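Putative Phosphate (Eubacterium rectale, PDB 3DAO) is probably a phosphatase of the haloacid dehalogenase-like hydrolase family, with its physiological substrate not established. Local coordinates at residues C121-F132 against R163-H173. Numbering follows the deposited sequence. Where two conformers were deposited one is given.
Sequences CDYFAATPDFCF and RNDIIKFTVFH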
loop_
_atom_site.group_PDB
_atom_site.type_symbol
_atom_site.label_atom_id
_atom_site.label_comp_id
_atom_site.label_asym_id
_atom_site.label_seq_id
_atom_site.Cartn_x
_atom_site.Cartn_y
_atom_site.Cartn_z
ATOM N N CYS A 121 -20.555 10.156 -10.237
ATOM C CA CYS A 121 -19.430 9.302 -9.795
ATOM C C CYS A 121 -19.877 7.903 -9.409
ATOM O O CYS A 121 -21.053 7.646 -9.090
ATOM C CB CYS A 121 -18.709 9.930 -8.569
ATOM S SG CYS A 121 -17.940 11.525 -8.847
ATOM N N ASP A 122 -18.927 6.987 -9.479
ATOM C CA ASP A 122 -19.111 5.663 -8.940
ATOM C C ASP A 122 -18.245 5.485 -7.684
ATOM O O ASP A 122 -17.389 6.310 -7.349
ATOM C CB ASP A 122 -18.739 4.650 -9.988
ATOM C CG ASP A 122 -19.660 4.748 -11.182
ATOM O OD1 ASP A 122 -20.871 4.435 -11.033
ATOM O OD2 ASP A 122 -19.185 5.166 -12.241
ATOM N N TYR A 123 -18.454 4.388 -6.990
ATOM C CA TYR A 123 -17.670 4.147 -5.766
ATOM C C TYR A 123 -17.512 2.677 -5.473
ATOM O O TYR A 123 -18.266 1.834 -5.969
ATOM C CB TYR A 123 -18.224 4.912 -4.559
ATOM C CG TYR A 123 -19.684 4.728 -4.300
ATOM C CD1 TYR A 123 -20.628 5.515 -4.959
ATOM C CD2 TYR A 123 -20.137 3.788 -3.370
ATOM C CE1 TYR A 123 -21.966 5.371 -4.714
ATOM C CE2 TYR A 123 -21.499 3.637 -3.117
ATOM C CZ TYR A 123 -22.405 4.434 -3.788
ATOM O OH TYR A 123 -23.765 4.298 -3.560
ATOM N N PHE A 124 -16.493 2.405 -4.676
ATOM C CA PHE A 124 -16.104 1.042 -4.322
ATOM C C PHE A 124 -15.696 0.980 -2.873
ATOM O O PHE A 124 -15.207 1.969 -2.315
ATOM C CB PHE A 124 -14.905 0.597 -5.180
ATOM C CG PHE A 124 -15.145 0.734 -6.671
ATOM C CD1 PHE A 124 -15.740 -0.300 -7.381
ATOM C CD2 PHE A 124 -14.815 1.897 -7.324
ATOM C CE1 PHE A 124 -16.004 -0.164 -8.727
ATOM C CE2 PHE A 124 -15.080 2.054 -8.645
ATOM C CZ PHE A 124 -15.665 1.026 -9.363
ATOM N N ALA A 125 -15.934 -0.161 -2.255
ATOM C CA ALA A 125 -15.534 -0.358 -0.847
ATOM C C ALA A 125 -14.716 -1.650 -0.787
ATOM O O ALA A 125 -15.197 -2.717 -1.179
ATOM C CB ALA A 125 -16.760 -0.444 0.048
ATOM N N ALA A 126 -13.478 -1.537 -0.344
ATOM C CA ALA A 126 -12.550 -2.678 -0.356
ATOM C C ALA A 126 -12.253 -3.260 1.009
ATOM O O ALA A 126 -12.172 -2.556 1.987
ATOM C CB ALA A 126 -11.229 -2.284 -1.027
ATOM N N THR A 127 -12.099 -4.579 1.017
ATOM C CA THR A 127 -11.621 -5.322 2.185
ATOM C C THR A 127 -10.222 -5.848 1.791
ATOM O O THR A 127 -9.763 -5.626 0.661
ATOM C CB THR A 127 -12.535 -6.503 2.554
ATOM O OG1 THR A 127 -12.251 -7.620 1.704
ATOM C CG2 THR A 127 -13.992 -6.092 2.407
ATOM N N PRO A 128 -9.529 -6.540 2.704
ATOM C CA PRO A 128 -8.215 -7.038 2.323
ATOM C C PRO A 128 -8.258 -8.094 1.241
ATOM O O PRO A 128 -7.273 -8.301 0.527
ATOM C CB PRO A 128 -7.666 -7.640 3.620
ATOM C CG PRO A 128 -8.409 -6.971 4.723
ATOM C CD PRO A 128 -9.764 -6.595 4.150
ATOM N N ASP A 129 -9.413 -8.713 1.075
ATOM C CA ASP A 129 -9.559 -9.834 0.164
ATOM C C ASP A 129 -10.276 -9.546 -1.155
ATOM O O ASP A 129 -10.040 -10.201 -2.172
ATOM C CB ASP A 129 -10.327 -10.934 0.885
ATOM C CG ASP A 129 -9.636 -11.365 2.128
ATOM O OD1 ASP A 129 -8.436 -11.668 2.018
ATOM O OD2 ASP A 129 -10.273 -11.380 3.208
ATOM N N PHE A 130 -11.212 -8.626 -1.114
ATOM C CA PHE A 130 -11.944 -8.289 -2.315
ATOM C C PHE A 130 -12.492 -6.896 -2.230
ATOM O O PHE A 130 -12.402 -6.229 -1.201
ATOM C CB PHE A 130 -13.058 -9.301 -2.586
ATOM C CG PHE A 130 -13.747 -9.772 -1.352
ATOM C CD1 PHE A 130 -14.621 -8.950 -0.692
ATOM C CD2 PHE A 130 -13.479 -11.016 -0.833
ATOM C CE1 PHE A 130 -15.231 -9.376 0.453
ATOM C CE2 PHE A 130 -14.074 -11.437 0.312
ATOM C CZ PHE A 130 -14.943 -10.620 0.958
ATOM N N CYS A 131 -13.051 -6.499 -3.353
ATOM C CA CYS A 131 -13.589 -5.153 -3.526
ATOM C C CYS A 131 -15.020 -5.180 -3.998
ATOM O O CYS A 131 -15.352 -5.787 -5.027
ATOM C CB CYS A 131 -12.738 -4.394 -4.516
ATOM S SG CYS A 131 -13.192 -2.609 -4.581
ATOM N N PHE A 132 -15.869 -4.541 -3.198
ATOM C CA PHE A 132 -17.304 -4.420 -3.479
ATOM C C PHE A 132 -17.635 -3.287 -4.444
ATOM O O PHE A 132 -17.090 -2.183 -4.368
ATOM C CB PHE A 132 -18.086 -4.146 -2.192
ATOM C CG PHE A 132 -18.067 -5.263 -1.210
ATOM C CD1 PHE A 132 -18.847 -6.393 -1.420
ATOM C CD2 PHE A 132 -17.327 -5.164 -0.044
ATOM C CE1 PHE A 132 -18.861 -7.428 -0.499
ATOM C CE2 PHE A 132 -17.331 -6.201 0.884
ATOM C CZ PHE A 132 -18.112 -7.339 0.648
ATOM N N ARG A 163 -20.012 -5.525 7.768
ATOM C CA ARG A 163 -18.621 -5.909 7.800
ATOM C C ARG A 163 -17.783 -5.013 8.677
ATOM O O ARG A 163 -18.120 -3.848 8.918
ATOM C CB ARG A 163 -18.074 -5.909 6.385
ATOM C CG ARG A 163 -18.840 -6.841 5.484
ATOM C CD ARG A 163 -18.120 -7.000 4.247
ATOM N NE ARG A 163 -16.850 -7.651 4.491
ATOM C CZ ARG A 163 -16.626 -8.929 4.235
ATOM N NH1 ARG A 163 -17.597 -9.672 3.736
ATOM N NH2 ARG A 163 -15.446 -9.460 4.467
ATOM N N ASN A 164 -16.675 -5.582 9.111
ATOM C CA ASN A 164 -15.749 -4.872 10.002
ATOM C C ASN A 164 -14.362 -4.753 9.422
ATOM O O ASN A 164 -13.415 -4.377 10.126
ATOM C CB ASN A 164 -15.632 -5.571 11.362
ATOM C CG ASN A 164 -14.834 -4.755 12.372
ATOM O OD1 ASN A 164 -14.585 -5.210 13.498
ATOM N ND2 ASN A 164 -14.433 -3.536 11.981
ATOM N N ASP A 165 -14.278 -5.013 8.130
ATOM C CA ASP A 165 -13.001 -4.982 7.419
ATOM C C ASP A 165 -12.934 -4.123 6.166
ATOM O O ASP A 165 -12.229 -4.476 5.243
ATOM C CB ASP A 165 -12.582 -6.403 7.061
ATOM C CG ASP A 165 -13.562 -7.116 6.148
ATOM O OD1 ASP A 165 -14.659 -6.582 5.876
ATOM O OD2 ASP A 165 -13.235 -8.235 5.677
ATOM N N ILE A 166 -13.707 -3.043 6.133
ATOM C CA ILE A 166 -13.600 -2.066 5.031
ATOM C C ILE A 166 -12.357 -1.232 5.302
ATOM O O ILE A 166 -12.264 -0.461 6.277
ATOM C CB ILE A 166 -14.874 -1.197 4.857
ATOM C CG1 ILE A 166 -16.090 -2.091 4.552
ATOM C CG2 ILE A 166 -14.655 -0.193 3.767
ATOM C CD1 ILE A 166 -15.950 -2.989 3.389
ATOM N N ILE A 167 -11.374 -1.403 4.418
ATOM C CA ILE A 167 -10.091 -0.742 4.542
ATOM C C ILE A 167 -9.901 0.416 3.587
ATOM O O ILE A 167 -9.022 1.263 3.777
ATOM C CB ILE A 167 -8.875 -1.748 4.437
ATOM C CG1 ILE A 167 -8.859 -2.466 3.085
ATOM C CG2 ILE A 167 -8.826 -2.675 5.701
ATOM C CD1 ILE A 167 -7.556 -3.248 2.828
ATOM N N LYS A 168 -10.794 0.512 2.605
ATOM C CA LYS A 168 -10.703 1.622 1.633
ATOM C C LYS A 168 -12.054 1.888 0.988
ATOM O O LYS A 168 -12.788 0.971 0.697
ATOM C CB LYS A 168 -9.704 1.299 0.529
ATOM C CG LYS A 168 -9.572 2.422 -0.540
ATOM C CD LYS A 168 -8.483 2.131 -1.543
ATOM C CE LYS A 168 -8.814 0.930 -2.421
ATOM N NZ LYS A 168 -7.726 0.729 -3.455
ATOM N N PHE A 169 -12.352 3.171 0.844
ATOM C CA PHE A 169 -13.523 3.634 0.116
ATOM C C PHE A 169 -12.959 4.519 -0.986
ATOM O O PHE A 169 -12.185 5.446 -0.729
ATOM C CB PHE A 169 -14.491 4.409 0.995
ATOM C CG PHE A 169 -15.647 5.024 0.211
ATOM C CD1 PHE A 169 -16.816 4.350 0.045
ATOM C CD2 PHE A 169 -15.528 6.281 -0.341
ATOM C CE1 PHE A 169 -17.863 4.892 -0.687
ATOM C CE2 PHE A 169 -16.588 6.836 -1.054
ATOM C CZ PHE A 169 -17.752 6.124 -1.212
ATOM N N THR A 170 -13.351 4.209 -2.209
ATOM C CA THR A 170 -12.841 4.884 -3.375
ATOM C C THR A 170 -13.928 5.460 -4.268
ATOM O O THR A 170 -14.911 4.786 -4.595
ATOM C CB THR A 170 -12.033 3.879 -4.224
ATOM O OG1 THR A 170 -10.869 3.459 -3.475
ATOM C CG2 THR A 170 -11.568 4.492 -5.560
ATOM N N VAL A 171 -13.714 6.708 -4.675
ATOM C CA VAL A 171 -14.624 7.393 -5.618
ATOM C C VAL A 171 -13.959 7.403 -6.982
ATOM O O VAL A 171 -12.764 7.622 -7.096
ATOM C CB VAL A 171 -14.897 8.856 -5.208
ATOM C CG1 VAL A 171 -16.069 9.404 -6.019
ATOM C CG2 VAL A 171 -15.163 8.954 -3.653
ATOM N N PHE A 172 -14.763 7.143 -8.001
ATOM C CA PHE A 172 -14.343 7.162 -9.397
ATOM C C PHE A 172 -15.207 8.051 -10.279
ATOM O O PHE A 172 -16.432 8.145 -10.138
ATOM C CB PHE A 172 -14.405 5.750 -10.006
ATOM C CG PHE A 172 -14.115 5.726 -11.492
ATOM C CD1 PHE A 172 -12.826 5.789 -11.941
ATOM C CD2 PHE A 172 -15.136 5.628 -12.425
ATOM C CE1 PHE A 172 -12.535 5.780 -13.315
ATOM C CE2 PHE A 172 -14.836 5.600 -13.794
ATOM C CZ PHE A 172 -13.550 5.689 -14.213
ATOM N N HIS A 173 -14.503 8.754 -11.143
ATOM C CA HIS A 173 -15.112 9.482 -12.274
ATOM C C HIS A 173 -14.137 9.391 -13.462
ATOM O O HIS A 173 -12.943 9.465 -13.260
ATOM C CB HIS A 173 -15.436 10.951 -11.963
ATOM C CG HIS A 173 -16.221 11.627 -13.046
ATOM N ND1 HIS A 173 -15.628 12.199 -14.154
ATOM C CD2 HIS A 173 -17.553 11.790 -13.205
ATOM C CE1 HIS A 173 -16.571 12.713 -14.931
ATOM N NE2 HIS A 173 -17.745 12.473 -14.381
HETATM O O HOH W 1 -12.274 -9.593 3.391
#
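Ala-126 O takes two N-H groups from segment 163-173: Ile-167 N at 2.8 Å, almost in line with the carbonyl bond, and Lys-168 N in a weak bond. Two consecutive residues thus face Ala-126, a classic beta bulge opening strand 168-172. From there the pairing with strand 122-126 is regular and antiparallel, axes 4.6 Å apart, and Ala-126 N reaches Lys-168 O at 2.8 Å. Tyr-123 and Phe-169 share one face, their ring planes 30° apart but slid nearly out of overlap; with Phe-169 CG anti to N (chi1 174°), its CZ lies 3.6 Å from Tyr-123 CB. Before the bulge in the chain, Arg-163 grips Asp-165 side-on, NE to OD1 and NH2 to OD2, both on syn lone pairs in the guanidinium plane. Phe-130 presents CE1 over one guanidinium face, ring steeply turned (79°), while Phe-132 CE2 meets Arg-163 CD at 3.5 Å. A leucine in place of Arg-163 would probably leave the Asp-165 carboxylate without its charged mate and Phe-130 CE1 without the guanidinium. A water bridges Asp-165 OD2, Asp-129 OD2 and Thr-127 OG1, which accepts from Asp-129 N and Phe-130 N as in an ST turn and ST motif. Both strands are central in the six-stranded sheet, separate from the eight-stranded one and consistent with a haloacid dehalogenase cap domain; strand 202-207 follows, its Asp-204 binding Thr-170 OG1, and helix 104-117 packs on Tyr-123, Ile-166 and Phe-169.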